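Local atomic coordinates of probable leucine/isoleucine/valine-binding protein (Rhodopirellula baltica, PDB entry 4KV7), a protein that probably binds leucine, isoleucine, valine or related small ligands as the periplasmic solute-binding component of an ABC transport system. Residues G114-A119 / S303-I308; A139-A144 / A247-G252; A144-L149 / L177-R182; D166-D171 / I221-Y226; D171-G176 / L191-Y196. The protein carries 1 engineered substitution. All blocks are in the same frame, centred on the assembly; numbering follows the deposited sequence.

How the interactions relate
Interaction 1 lies near the centre of the chain, where a loop after strand 112-113 meets helix 301-319. The other four fall between its segments in sequence and gather round the mixed sheet of the second lobe. Interactions 2 and 3 share helix 138-151 and Ala144; interactions 3, 4 and 5 all use helix 167-183, with Asp171 common to 4 and 5. The centres of interactions 4 and 5 are about 7 Å apart, those of 1 and 3 about 24 Å. Phe250 of interaction 2 meets both Phe116 of interaction 1 and Tyr168 of interaction 4, so aromatic packing links the middle of the molecule, probably near the ligand cleft, to the helix-and-sheet body behind it.

Interaction 1 of 5, residues G114-A119 / S303-I308; sequences GAFTGA and SLEGYI
Glu305 of helix 301-319 reaches across to the ring of Phe116, and its carboxylate does the touching. The CB bond points at loop 114-119, and with CG anti to the backbone N (chi1 -175°) and the chain extended beyond it, the carboxylate is thrust out from the helix. Glu305 CD comes to 3.7 Å from Phe116 CD2. Glu305 OE1 settles obliquely at the ring, 3.3 Å from Phe116 CE2, the carboxylate plane turned 36° from that of the ring. In the periplasmic binding protein fold this loop follows strand 112-113. Phe116 is the centre of an inverse gamma turn, and an ST turn follows, Thr117 OG1 accepting from Ala119 N. Glu305 OE2 accepts a hydrogen bond from a water at 2.7 Å; the same water donates weakly to Gly114 O, tying helix to loop. The stronger partner of OE2 is Arg135, whose NE makes a salt bridge to it while its cation also packs on the Phe116 ring. Putting an alanine here is likely to leave Arg135 without its carboxylate and the bridging water without its hold on the helix. Met37 of helix 31-50 touches both Phe116 and Glu305.

Interaction 2 of 5, residues A139-A144 / A247-G252; sequences AEETAA and AVSFVG
The carboxylate of Glu141 faces Ser249 and grips it with two bonds, one to the backbone and one to the hydroxyl. This pair of hydrogen bonds fastens helix 138-151 to the loop that leaves strand 244-247, a strand of the mixed sheet in this periplasmic binding protein fold. From the helix, Glu141 points at the loop: CG stands beside the backbone N, and the rest of the chain runs out extended, bringing the carboxylate up to Ser249 with both oxygens forward. Glu141 OE1 accepts from Ser249 N at 2.8 Å on its syn lone pair, with an N-H...O angle of 154°. Glu141 OE2 is met, also on the syn side, by the hydroxyl OG of Ser249 at 2.6 Å, 19° out of the carboxylate plane. Ser249 can offer both donors to one carboxylate because OG sits between its own backbone N and carbonyl carbon (chi1 58°), turned to the same side as the N-H. The buried charge has further company: OE1 also bonds Thr270 OG1, and Arg135 reaches Ser249 OG through a weak hydrogen bond. These polar partners would probably help keep the glutamate ionised. Val248 lies alongside the carboxylate, its CB 3.6 Å from Glu141 OE1. The apolar approach between the segments is a distant one, Thr142 CG2 standing 4.5 Å from Val248 CG1.

Interaction 3 of 5, residues A144-L149 / L177-R182; sequences AMVDAL and LAAIRR
Val146 packs its branched side chain onto Ala179 and Ile180, and this apolar patch lies between helices 138-151 and 167-183. Val146 CB lies 3.7 Å from Ala179 CB, a close approach that the single methyl of alanine allows; the axes of the two short segments come within 9.0 Å and run at 34° to each other. A chi1 of 166° puts CG1 of Val146 on the far side from its own N-H, where that methyl comes against the Ala179 carbonyl and reaches Ile180 CG1 at 4.0 Å, the two side chains crossing at about a right angle. The charged contact lies toward solvent. Arg182 NH1 donates to Asp147 OD1 at 3.2 Å as part of a salt bridge. The donor comes from above the carboxylate, well out of its plane, whereas the oxygen lies close to the guanidinium plane; the two flat groups stand 90° apart. The bend of Arg182 at chi3 folds the guanidinium back toward its partner. A water completes the link, donating to Asp147 OD1 at 2.7 Å and to Ala179 O while accepting from Arg182 NE. Asp147 OD1 is also hydrogen-bonded by His183 NE2, its stronger protein partner. The two helices lie side by side against the mixed sheet: Val146 touches Ile221 of strand 219-223, and Met145, a selenomethionine, reaches both that strand and Leu246 of strand 244-247.

Interaction 4 of 5, residues D166-D171 / I221-Y226; sequences DSYGDD and IMVGTY
Tyr168 leans over Val223 and ends at Gly224, joining the first turn of helix 167-183 to the end of strand 219-223. Two residues earlier, Asp166 is the N-cap: its OD1 accepts weakly from Tyr168 N and Gly169 N, helping hold the turn that presents the ring. In Tyr168, a chi1 of 164° swings the ring away from the backbone N and toward the strand. One face lies over Val223, with Tyr168 CE1 only 3.4 Å from Val223 CG1. The hydroxyl carries on past the valine, and Tyr168 OH donates to Gly224 O at 2.8 Å. The donor is tilted 23° from the carbonyl plane, while the carbonyl oxygen itself lies near the plane of the ring, at its edge. A phenylalanine in its place would probably leave Gly224 O without this donor and the ring less firmly fixed over Val223. Next along, Gly169 adds its own backbone: Gly169 CA sits 3.9 Å from Val223 CG1, so the same methyl touches both the ring and the helix backbone. A bound formic acid, probably from the crystallisation liquor, lies about 3 Å from the Tyr168 side chain. Around the contact, Tyr168 meets the rings of Phe250 and of Tyr138 on helix 138-151, while Val223 packs on Thr163 of the adjacent parallel strand 159-164.

Interaction 5 of 5, residues D171-G176 / L191-Y196; sequences DGFFGG and LPHGRY
The rings of Phe173 and His193 lie in an offset stack, planes only 8° apart and centroids 3.8 Å from each other. Both side chains leave the main chain with CG opposite the backbone N, at chi1 178° in Phe173 and -166° in His193; the phenyl thereby extends from the helix and the imidazole from the strand until they meet. Their overlap is extensive. His193 ND1 hangs over the centre of the phenyl of Phe173, 3.3 Å from its plane, and His193 CE1 comes to 3.3 Å from Phe173 CG. The contact belongs to a beta-alpha-beta crossover: strand 159-164 leads into helix 167-183, and the chain returns in strand 193-196, parallel to the first and at one edge of the mixed sheet. Phe173 thus fills the space between helix and sheet, and it also meets Phe161 of strand 159-164 edge-to-face. Leu191, two residues before His193, holds CG beside its backbone N, which directs CD2 to 3.6 Å from Phe173 CE1, obliquely to that ring. The second face of the imidazole is taken by Arg195, whose CD lies 3.3 Å above its plane toward the rim. Rotation of the histidine is further restrained by NE2, which is hydrogen-bonded to Thr163 OG1. Arg195 folds back over His193, and its NH2 makes a salt bridge to Asp170 OD1 on the same helix as Phe173.

Interaction 1 of 5, residues G114-A119 / S303-I308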
# COMPACT_ATOMS: atom_id res chain seq x y z
N GLY A 114 5.64 -6.52 -5.05
CA GLY A 114 4.34 -6.05 -4.60
C GLY A 114 4.30 -5.52 -3.18
O GLY A 114 3.27 -5.63 -2.51
N ALA A 115 5.39 -4.95 -2.72
CA ALA A 115 5.43 -4.39 -1.36
C ALA A 115 4.36 -3.31 -1.16
O ALA A 115 4.16 -2.45 -2.03
CB ALA A 115 6.81 -3.86 -1.06
N PHE A 116 3.69 -3.36 -0.02
CA PHE A 116 2.67 -2.37 0.36
C PHE A 116 3.39 -1.13 0.89
O PHE A 116 3.57 -0.94 2.09
CB PHE A 116 1.73 -3.01 1.38
CG PHE A 116 0.53 -2.17 1.78
CD1 PHE A 116 0.58 -1.34 2.89
CD2 PHE A 116 -0.67 -2.27 1.09
CE1 PHE A 116 -0.53 -0.61 3.27
CE2 PHE A 116 -1.79 -1.53 1.48
CZ PHE A 116 -1.71 -0.70 2.57
N THR A 117 3.85 -0.33 -0.06
CA THR A 117 4.56 0.92 0.21
C THR A 117 4.79 1.63 -1.11
O THR A 117 5.27 1.03 -2.07
CB THR A 117 5.94 0.76 0.93
OG1 THR A 117 6.74 1.92 0.63
CG2 THR A 117 6.68 -0.50 0.49
N GLY A 118 4.44 2.91 -1.15
CA GLY A 118 4.67 3.74 -2.31
C GLY A 118 5.97 4.52 -2.31
O GLY A 118 6.10 5.47 -3.07
N ALA A 119 6.93 4.11 -1.48
CA ALA A 119 8.12 4.92 -1.30
C ALA A 119 8.99 4.98 -2.54
O ALA A 119 9.16 4.00 -3.27
CB ALA A 119 8.93 4.40 -0.13
N SER A 303 -6.84 -5.70 1.24
CA SER A 303 -6.85 -7.06 0.72
C SER A 303 -7.05 -7.10 -0.79
O SER A 303 -6.57 -8.03 -1.43
CB SER A 303 -7.87 -7.95 1.44
OG SER A 303 -9.18 -7.44 1.35
N LEU A 304 -7.73 -6.12 -1.37
CA LEU A 304 -7.81 -6.06 -2.83
C LEU A 304 -6.42 -5.89 -3.42
O LEU A 304 -6.08 -6.56 -4.40
CB LEU A 304 -8.74 -4.92 -3.26
CG LEU A 304 -8.79 -4.62 -4.76
CD1 LEU A 304 -9.15 -5.87 -5.57
CD2 LEU A 304 -9.81 -3.53 -5.02
N GLU A 305 -5.58 -5.04 -2.83
CA GLU A 305 -4.21 -4.92 -3.29
C GLU A 305 -3.45 -6.26 -3.16
O GLU A 305 -2.73 -6.65 -4.07
CB GLU A 305 -3.47 -3.79 -2.57
CG GLU A 305 -2.06 -3.55 -3.10
CD GLU A 305 -1.40 -2.32 -2.51
OE1 GLU A 305 -2.07 -1.53 -1.80
OE2 GLU A 305 -0.19 -2.13 -2.75
N GLY A 306 -3.61 -6.94 -2.03
CA GLY A 306 -2.94 -8.22 -1.84
C GLY A 306 -3.38 -9.24 -2.88
O GLY A 306 -2.57 -10.00 -3.43
N TYR A 307 -4.68 -9.26 -3.17
CA TYR A 307 -5.23 -10.14 -4.18
C TYR A 307 -4.63 -9.85 -5.56
O TYR A 307 -4.28 -10.77 -6.30
CB TYR A 307 -6.76 -10.04 -4.19
CG TYR A 307 -7.40 -10.85 -5.29
CD1 TYR A 307 -7.59 -12.22 -5.14
CD2 TYR A 307 -7.80 -10.25 -6.48
CE1 TYR A 307 -8.17 -12.96 -6.15
CE2 TYR A 307 -8.39 -10.99 -7.48
CZ TYR A 307 -8.56 -12.34 -7.32
OH TYR A 307 -9.14 -13.03 -8.36
N ILE A 308 -4.53 -8.57 -5.92
CA ILE A 308 -3.92 -8.16 -7.18
C ILE A 308 -2.47 -8.63 -7.27
O ILE A 308 -2.05 -9.18 -8.29
CB ILE A 308 -4.01 -6.64 -7.36
CG1 ILE A 308 -5.46 -6.27 -7.66
CG2 ILE A 308 -3.07 -6.16 -8.47
CD1 ILE A 308 -5.78 -4.80 -7.52
O HOH W 1 1.44 -3.93 -3.91

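Interaction 2 of 5, residues A139-A144 / A247-G252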
# COMPACT_ATOMS: atom_id res chain seq x y z
N ALA A 139 4.60 9.75 -4.40
CA ALA A 139 4.75 10.94 -5.23
C ALA A 139 3.52 11.11 -6.12
O ALA A 139 3.01 12.23 -6.28
CB ALA A 139 6.02 10.85 -6.06
N GLU A 140 3.06 10.02 -6.72
CA GLU A 140 1.88 10.08 -7.57
C GLU A 140 0.60 10.39 -6.80
O GLU A 140 -0.24 11.15 -7.26
CB GLU A 140 1.78 8.79 -8.40
CG GLU A 140 2.89 8.72 -9.45
CD GLU A 140 3.14 7.34 -10.05
OE1 GLU A 140 2.89 6.32 -9.40
OE2 GLU A 140 3.62 7.30 -11.20
N GLU A 141 0.44 9.81 -5.61
CA GLU A 141 -0.75 10.10 -4.81
C GLU A 141 -0.79 11.56 -4.39
O GLU A 141 -1.83 12.23 -4.51
CB GLU A 141 -0.82 9.22 -3.56
CG GLU A 141 -1.03 7.74 -3.84
CD GLU A 141 -1.22 6.96 -2.56
OE1 GLU A 141 -2.16 7.28 -1.81
OE2 GLU A 141 -0.43 6.03 -2.29
N THR A 142 0.34 12.04 -3.89
CA THR A 142 0.40 13.42 -3.40
C THR A 142 0.28 14.45 -4.52
O THR A 142 -0.28 15.52 -4.31
CB THR A 142 1.65 13.70 -2.53
OG1 THR A 142 2.84 13.38 -3.27
CG2 THR A 142 1.60 12.90 -1.22
N ALA A 143 0.80 14.13 -5.70
CA ALA A 143 0.64 15.02 -6.84
C ALA A 143 -0.84 15.14 -7.18
O ALA A 143 -1.33 16.24 -7.45
CB ALA A 143 1.42 14.50 -8.04
N ALA A 144 -1.55 14.02 -7.19
CA ALA A 144 -2.98 14.05 -7.50
C ALA A 144 -3.75 14.91 -6.49
O ALA A 144 -4.58 15.73 -6.87
CB ALA A 144 -3.54 12.65 -7.56
N ALA A 247 -6.08 11.30 3.23
CA ALA A 247 -5.25 10.18 3.66
C ALA A 247 -4.63 9.50 2.46
O ALA A 247 -5.33 9.19 1.48
CB ALA A 247 -6.10 9.19 4.43
N VAL A 248 -3.34 9.22 2.52
CA VAL A 248 -2.73 8.39 1.48
C VAL A 248 -3.17 6.94 1.65
O VAL A 248 -3.72 6.55 2.69
CB VAL A 248 -1.19 8.50 1.42
CG1 VAL A 248 -0.76 9.94 1.13
CG2 VAL A 248 -0.54 7.96 2.68
N SER A 249 -2.88 6.13 0.64
CA SER A 249 -3.29 4.74 0.59
C SER A 249 -2.92 3.94 1.84
O SER A 249 -3.73 3.15 2.36
CB SER A 249 -2.66 4.09 -0.63
OG SER A 249 -1.25 4.22 -0.56
N PHE A 250 -1.70 4.13 2.30
CA PHE A 250 -1.11 3.34 3.37
C PHE A 250 -1.82 3.54 4.71
O PHE A 250 -1.72 2.68 5.58
CB PHE A 250 0.38 3.71 3.50
CG PHE A 250 1.17 2.80 4.41
CD1 PHE A 250 1.27 3.05 5.77
CD2 PHE A 250 1.85 1.71 3.88
CE1 PHE A 250 2.01 2.22 6.59
CE2 PHE A 250 2.57 0.86 4.70
CZ PHE A 250 2.66 1.12 6.07
N VAL A 251 -2.51 4.66 4.89
CA VAL A 251 -3.22 4.91 6.15
C VAL A 251 -4.15 3.75 6.49
O VAL A 251 -4.24 3.35 7.64
CB VAL A 251 -4.01 6.23 6.09
CG1 VAL A 251 -4.88 6.41 7.33
CG2 VAL A 251 -3.06 7.41 5.93
N GLY A 252 -4.83 3.22 5.48
CA GLY A 252 -5.83 2.18 5.67
C GLY A 252 -7.19 2.80 5.86
O GLY A 252 -7.65 3.00 6.99

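Interaction 3 of 5, residues A144-L149 / L177-R182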
# COMPACT_ATOMS: atom_id res chain seq x y z
N ALA A 144 -1.55 14.02 -7.19
CA ALA A 144 -2.98 14.05 -7.50
C ALA A 144 -3.75 14.91 -6.49
O ALA A 144 -4.58 15.73 -6.87
CB ALA A 144 -3.54 12.65 -7.56
N MSE A 145 -3.44 14.74 -5.21
CA MSE A 145 -4.07 15.52 -4.16
C MSE A 145 -3.80 17.00 -4.31
O MSE A 145 -4.72 17.83 -4.27
CB MSE A 145 -3.55 15.08 -2.79
CG MSE A 145 -3.94 13.70 -2.35
SE MSE A 145 -3.04 13.40 -0.69
CE MSE A 145 -3.92 11.77 -0.09
N VAL A 146 -2.52 17.36 -4.45
CA VAL A 146 -2.14 18.76 -4.49
C VAL A 146 -2.74 19.44 -5.71
O VAL A 146 -3.30 20.54 -5.60
CB VAL A 146 -0.61 18.94 -4.42
CG1 VAL A 146 -0.20 20.36 -4.81
CG2 VAL A 146 -0.10 18.56 -3.03
N ASP A 147 -2.64 18.81 -6.88
CA ASP A 147 -3.21 19.42 -8.08
C ASP A 147 -4.71 19.64 -7.92
O ASP A 147 -5.23 20.68 -8.32
CB ASP A 147 -2.95 18.55 -9.32
CG ASP A 147 -1.49 18.57 -9.77
OD1 ASP A 147 -0.74 19.47 -9.36
OD2 ASP A 147 -1.11 17.65 -10.53
N ALA A 148 -5.40 18.68 -7.32
CA ALA A 148 -6.84 18.80 -7.15
C ALA A 148 -7.21 19.89 -6.15
O ALA A 148 -8.19 20.60 -6.34
CB ALA A 148 -7.44 17.49 -6.74
N LEU A 149 -6.44 20.01 -5.07
CA LEU A 149 -6.68 21.05 -4.08
C LEU A 149 -6.50 22.43 -4.68
O LEU A 149 -7.33 23.32 -4.49
CB LEU A 149 -5.74 20.86 -2.88
CG LEU A 149 -6.11 19.69 -1.97
CD1 LEU A 149 -4.92 19.31 -1.10
CD2 LEU A 149 -7.31 20.05 -1.11
N LEU A 177 5.78 18.23 -1.24
CA LEU A 177 6.64 19.38 -1.49
C LEU A 177 6.89 19.55 -2.99
O LEU A 177 6.77 20.66 -3.52
CB LEU A 177 7.96 19.21 -0.75
CG LEU A 177 9.03 20.26 -1.03
CD1 LEU A 177 8.61 21.66 -0.60
CD2 LEU A 177 10.33 19.85 -0.36
N ALA A 178 7.25 18.47 -3.67
CA ALA A 178 7.49 18.53 -5.11
C ALA A 178 6.23 18.96 -5.86
O ALA A 178 6.29 19.77 -6.79
CB ALA A 178 7.98 17.18 -5.61
N ALA A 179 5.09 18.44 -5.44
CA ALA A 179 3.84 18.77 -6.12
C ALA A 179 3.48 20.24 -5.92
O ALA A 179 3.03 20.92 -6.85
CB ALA A 179 2.71 17.87 -5.66
N ILE A 180 3.68 20.74 -4.71
CA ILE A 180 3.43 22.15 -4.40
C ILE A 180 4.36 23.05 -5.22
O ILE A 180 3.93 24.08 -5.76
CB ILE A 180 3.58 22.40 -2.88
CG1 ILE A 180 2.38 21.81 -2.13
CG2 ILE A 180 3.70 23.89 -2.58
CD1 ILE A 180 2.57 21.69 -0.62
N ARG A 181 5.62 22.65 -5.30
CA ARG A 181 6.63 23.44 -6.00
C ARG A 181 6.35 23.61 -7.48
O ARG A 181 6.83 24.54 -8.10
CB ARG A 181 8.02 22.83 -5.81
CG ARG A 181 8.62 23.21 -4.49
CD ARG A 181 10.01 22.65 -4.31
NE ARG A 181 10.72 23.41 -3.29
CZ ARG A 181 11.70 22.93 -2.53
NH1 ARG A 181 12.11 21.68 -2.67
NH2 ARG A 181 12.28 23.72 -1.63
N ARG A 182 5.54 22.74 -8.06
CA ARG A 182 5.17 22.90 -9.44
C ARG A 182 4.26 24.11 -9.62
O ARG A 182 4.22 24.72 -10.68
CB ARG A 182 4.48 21.63 -9.93
CG ARG A 182 4.76 21.29 -11.37
CD ARG A 182 4.14 19.92 -11.72
NE ARG A 182 2.70 19.95 -11.54
CZ ARG A 182 1.85 20.58 -12.34
NH1 ARG A 182 0.55 20.56 -12.08
NH2 ARG A 182 2.29 21.25 -13.39
O HOH W 2 1.95 19.26 -8.84

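Interaction 4 of 5, residues D166-D171 / I221-Y226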
# COMPACT_ATOMS: atom_id res chain seq x y z
N ASP A 166 9.65 9.37 10.14
CA ASP A 166 10.59 8.37 9.65
C ASP A 166 10.60 8.42 8.13
O ASP A 166 10.08 9.37 7.53
CB ASP A 166 10.25 6.95 10.17
CG ASP A 166 8.90 6.43 9.69
OD1 ASP A 166 8.29 7.04 8.78
OD2 ASP A 166 8.46 5.38 10.21
N SER A 167 11.19 7.40 7.51
CA SER A 167 11.33 7.40 6.06
C SER A 167 10.00 7.35 5.31
O SER A 167 9.93 7.80 4.15
CB SER A 167 12.22 6.25 5.61
OG SER A 167 11.74 5.02 6.12
N TYR A 168 8.95 6.82 5.92
CA TYR A 168 7.62 6.83 5.30
C TYR A 168 7.09 8.25 5.23
O TYR A 168 6.74 8.75 4.15
CB TYR A 168 6.67 5.93 6.10
CG TYR A 168 5.19 6.10 5.83
CD1 TYR A 168 4.71 6.33 4.53
CD2 TYR A 168 4.27 5.99 6.86
CE1 TYR A 168 3.36 6.44 4.30
CE2 TYR A 168 2.92 6.11 6.64
CZ TYR A 168 2.47 6.35 5.35
OH TYR A 168 1.11 6.48 5.11
N GLY A 169 7.02 8.91 6.37
CA GLY A 169 6.51 10.26 6.40
C GLY A 169 7.36 11.20 5.58
O GLY A 169 6.82 12.07 4.87
N ASP A 170 8.68 11.04 5.65
CA ASP A 170 9.58 11.83 4.82
C ASP A 170 9.21 11.70 3.34
O ASP A 170 9.15 12.70 2.62
CB ASP A 170 11.03 11.36 4.97
CG ASP A 170 11.66 11.72 6.31
OD1 ASP A 170 11.05 12.44 7.13
OD2 ASP A 170 12.81 11.27 6.52
N ASP A 171 8.98 10.48 2.89
CA ASP A 171 8.73 10.25 1.47
C ASP A 171 7.44 10.91 1.01
O ASP A 171 7.40 11.55 -0.05
CB ASP A 171 8.73 8.76 1.16
CG ASP A 171 8.90 8.49 -0.32
OD1 ASP A 171 10.04 8.61 -0.80
OD2 ASP A 171 7.90 8.18 -0.98
N ILE A 221 -2.73 16.77 4.53
CA ILE A 221 -2.38 15.51 3.91
C ILE A 221 -1.73 14.63 4.97
O ILE A 221 -0.71 14.99 5.57
CB ILE A 221 -1.47 15.73 2.68
CG1 ILE A 221 -2.28 16.41 1.57
CG2 ILE A 221 -0.90 14.40 2.17
CD1 ILE A 221 -1.45 16.93 0.38
N MSE A 222 -2.33 13.47 5.19
CA MSE A 222 -1.90 12.55 6.25
C MSE A 222 -1.10 11.40 5.67
O MSE A 222 -1.60 10.59 4.88
CB MSE A 222 -3.11 12.01 7.01
CG MSE A 222 -3.98 13.11 7.60
SE MSE A 222 -5.43 12.51 8.74
CE MSE A 222 -6.29 11.31 7.48
N VAL A 223 0.17 11.36 6.06
CA VAL A 223 1.09 10.31 5.64
C VAL A 223 1.42 9.51 6.90
O VAL A 223 2.47 9.68 7.52
CB VAL A 223 2.36 10.90 4.97
CG1 VAL A 223 3.20 9.79 4.38
CG2 VAL A 223 1.99 11.93 3.89
N GLY A 224 0.47 8.67 7.30
CA GLY A 224 0.56 7.97 8.56
C GLY A 224 -0.17 6.66 8.51
O GLY A 224 -0.42 6.13 7.43
N THR A 225 -0.50 6.11 9.67
CA THR A 225 -1.32 4.90 9.76
C THR A 225 -2.63 5.22 10.48
O THR A 225 -2.77 6.27 11.12
CB THR A 225 -0.59 3.78 10.49
OG1 THR A 225 -0.19 4.25 11.79
CG2 THR A 225 0.65 3.33 9.69
N TYR A 226 -3.58 4.29 10.39
CA TYR A 226 -4.93 4.54 10.86
C TYR A 226 -5.04 4.95 12.32
O TYR A 226 -5.83 5.83 12.64
CB TYR A 226 -5.87 3.38 10.54
CG TYR A 226 -5.42 2.03 11.06
CD1 TYR A 226 -4.61 1.21 10.28
CD2 TYR A 226 -5.81 1.57 12.31
CE1 TYR A 226 -4.20 -0.04 10.73
CE2 TYR A 226 -5.40 0.33 12.77
CZ TYR A 226 -4.60 -0.47 11.97
OH TYR A 226 -4.16 -1.70 12.39

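Interaction 5 of 5, residues D171-G176 / L191-Y196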
# COMPACT_ATOMS: atom_id res chain seq x y z
N ASP A 171 8.98 10.48 2.89
CA ASP A 171 8.73 10.25 1.47
C ASP A 171 7.44 10.91 1.01
O ASP A 171 7.40 11.55 -0.05
CB ASP A 171 8.73 8.76 1.16
CG ASP A 171 8.90 8.49 -0.32
OD1 ASP A 171 10.04 8.61 -0.80
OD2 ASP A 171 7.90 8.18 -0.98
N GLY A 172 6.38 10.78 1.79
CA GLY A 172 5.12 11.43 1.45
C GLY A 172 5.21 12.95 1.49
O GLY A 172 4.68 13.64 0.62
N PHE A 173 5.88 13.46 2.52
CA PHE A 173 6.12 14.90 2.62
C PHE A 173 6.89 15.43 1.42
O PHE A 173 6.52 16.45 0.84
CB PHE A 173 6.89 15.21 3.91
CG PHE A 173 7.20 16.66 4.06
CD1 PHE A 173 6.20 17.59 4.34
CD2 PHE A 173 8.51 17.12 3.94
CE1 PHE A 173 6.49 18.93 4.48
CE2 PHE A 173 8.81 18.46 4.08
CZ PHE A 173 7.80 19.37 4.35
N PHE A 174 7.96 14.75 1.05
CA PHE A 174 8.74 15.18 -0.09
C PHE A 174 7.95 15.12 -1.39
O PHE A 174 8.12 15.98 -2.27
CB PHE A 174 10.05 14.39 -0.17
CG PHE A 174 11.00 14.71 0.96
CD1 PHE A 174 11.08 15.99 1.48
CD2 PHE A 174 11.81 13.72 1.51
CE1 PHE A 174 11.96 16.28 2.52
CE2 PHE A 174 12.68 14.00 2.55
CZ PHE A 174 12.75 15.29 3.05
N GLY A 175 7.06 14.14 -1.52
CA GLY A 175 6.15 14.09 -2.66
C GLY A 175 5.23 15.30 -2.69
O GLY A 175 5.03 15.92 -3.73
N GLY A 176 4.68 15.65 -1.53
CA GLY A 176 3.83 16.82 -1.44
C GLY A 176 4.56 18.11 -1.75
O GLY A 176 4.05 18.98 -2.46
N LEU A 191 6.52 24.91 4.86
CA LEU A 191 5.34 24.04 4.84
C LEU A 191 4.88 23.66 6.24
O LEU A 191 5.71 23.38 7.12
CB LEU A 191 5.63 22.76 4.05
CG LEU A 191 5.52 22.82 2.52
CD1 LEU A 191 6.52 23.78 1.90
CD2 LEU A 191 5.71 21.43 1.94
N PRO A 192 3.56 23.64 6.47
CA PRO A 192 3.08 23.12 7.76
C PRO A 192 3.36 21.63 7.81
O PRO A 192 3.00 20.92 6.88
CB PRO A 192 1.56 23.36 7.70
CG PRO A 192 1.32 24.18 6.44
CD PRO A 192 2.47 23.92 5.53
N HIS A 193 4.01 21.17 8.87
CA HIS A 193 4.43 19.78 8.94
C HIS A 193 4.48 19.28 10.38
O HIS A 193 5.47 19.48 11.08
CB HIS A 193 5.79 19.62 8.28
CG HIS A 193 6.15 18.19 7.99
ND1 HIS A 193 7.40 17.81 7.56
CD2 HIS A 193 5.42 17.05 8.05
CE1 HIS A 193 7.43 16.51 7.37
NE2 HIS A 193 6.23 16.02 7.65
N GLY A 194 3.39 18.65 10.81
CA GLY A 194 3.34 18.02 12.12
C GLY A 194 3.72 16.57 12.01
O GLY A 194 3.37 15.92 11.01
N ARG A 195 4.44 16.04 13.00
CA ARG A 195 4.93 14.66 12.95
C ARG A 195 4.52 13.86 14.17
O ARG A 195 4.20 14.42 15.21
CB ARG A 195 6.46 14.57 12.86
CG ARG A 195 7.26 15.67 12.21
CD ARG A 195 7.34 15.59 10.71
NE ARG A 195 7.55 14.31 10.01
CZ ARG A 195 8.65 14.02 9.31
NH1 ARG A 195 9.68 14.84 9.29
NH2 ARG A 195 8.71 12.89 8.61
N TYR A 196 4.56 12.54 14.04
CA TYR A 196 4.37 11.65 15.18
C TYR A 196 5.29 10.44 15.03
O TYR A 196 5.66 10.07 13.92
CB TYR A 196 2.90 11.19 15.27
CG TYR A 196 2.56 10.18 14.20
CD1 TYR A 196 2.12 10.59 12.95
CD2 TYR A 196 2.73 8.82 14.43
CE1 TYR A 196 1.84 9.67 11.96
CE2 TYR A 196 2.47 7.89 13.44
CZ TYR A 196 2.02 8.32 12.20
OH TYR A 196 1.75 7.39 11.22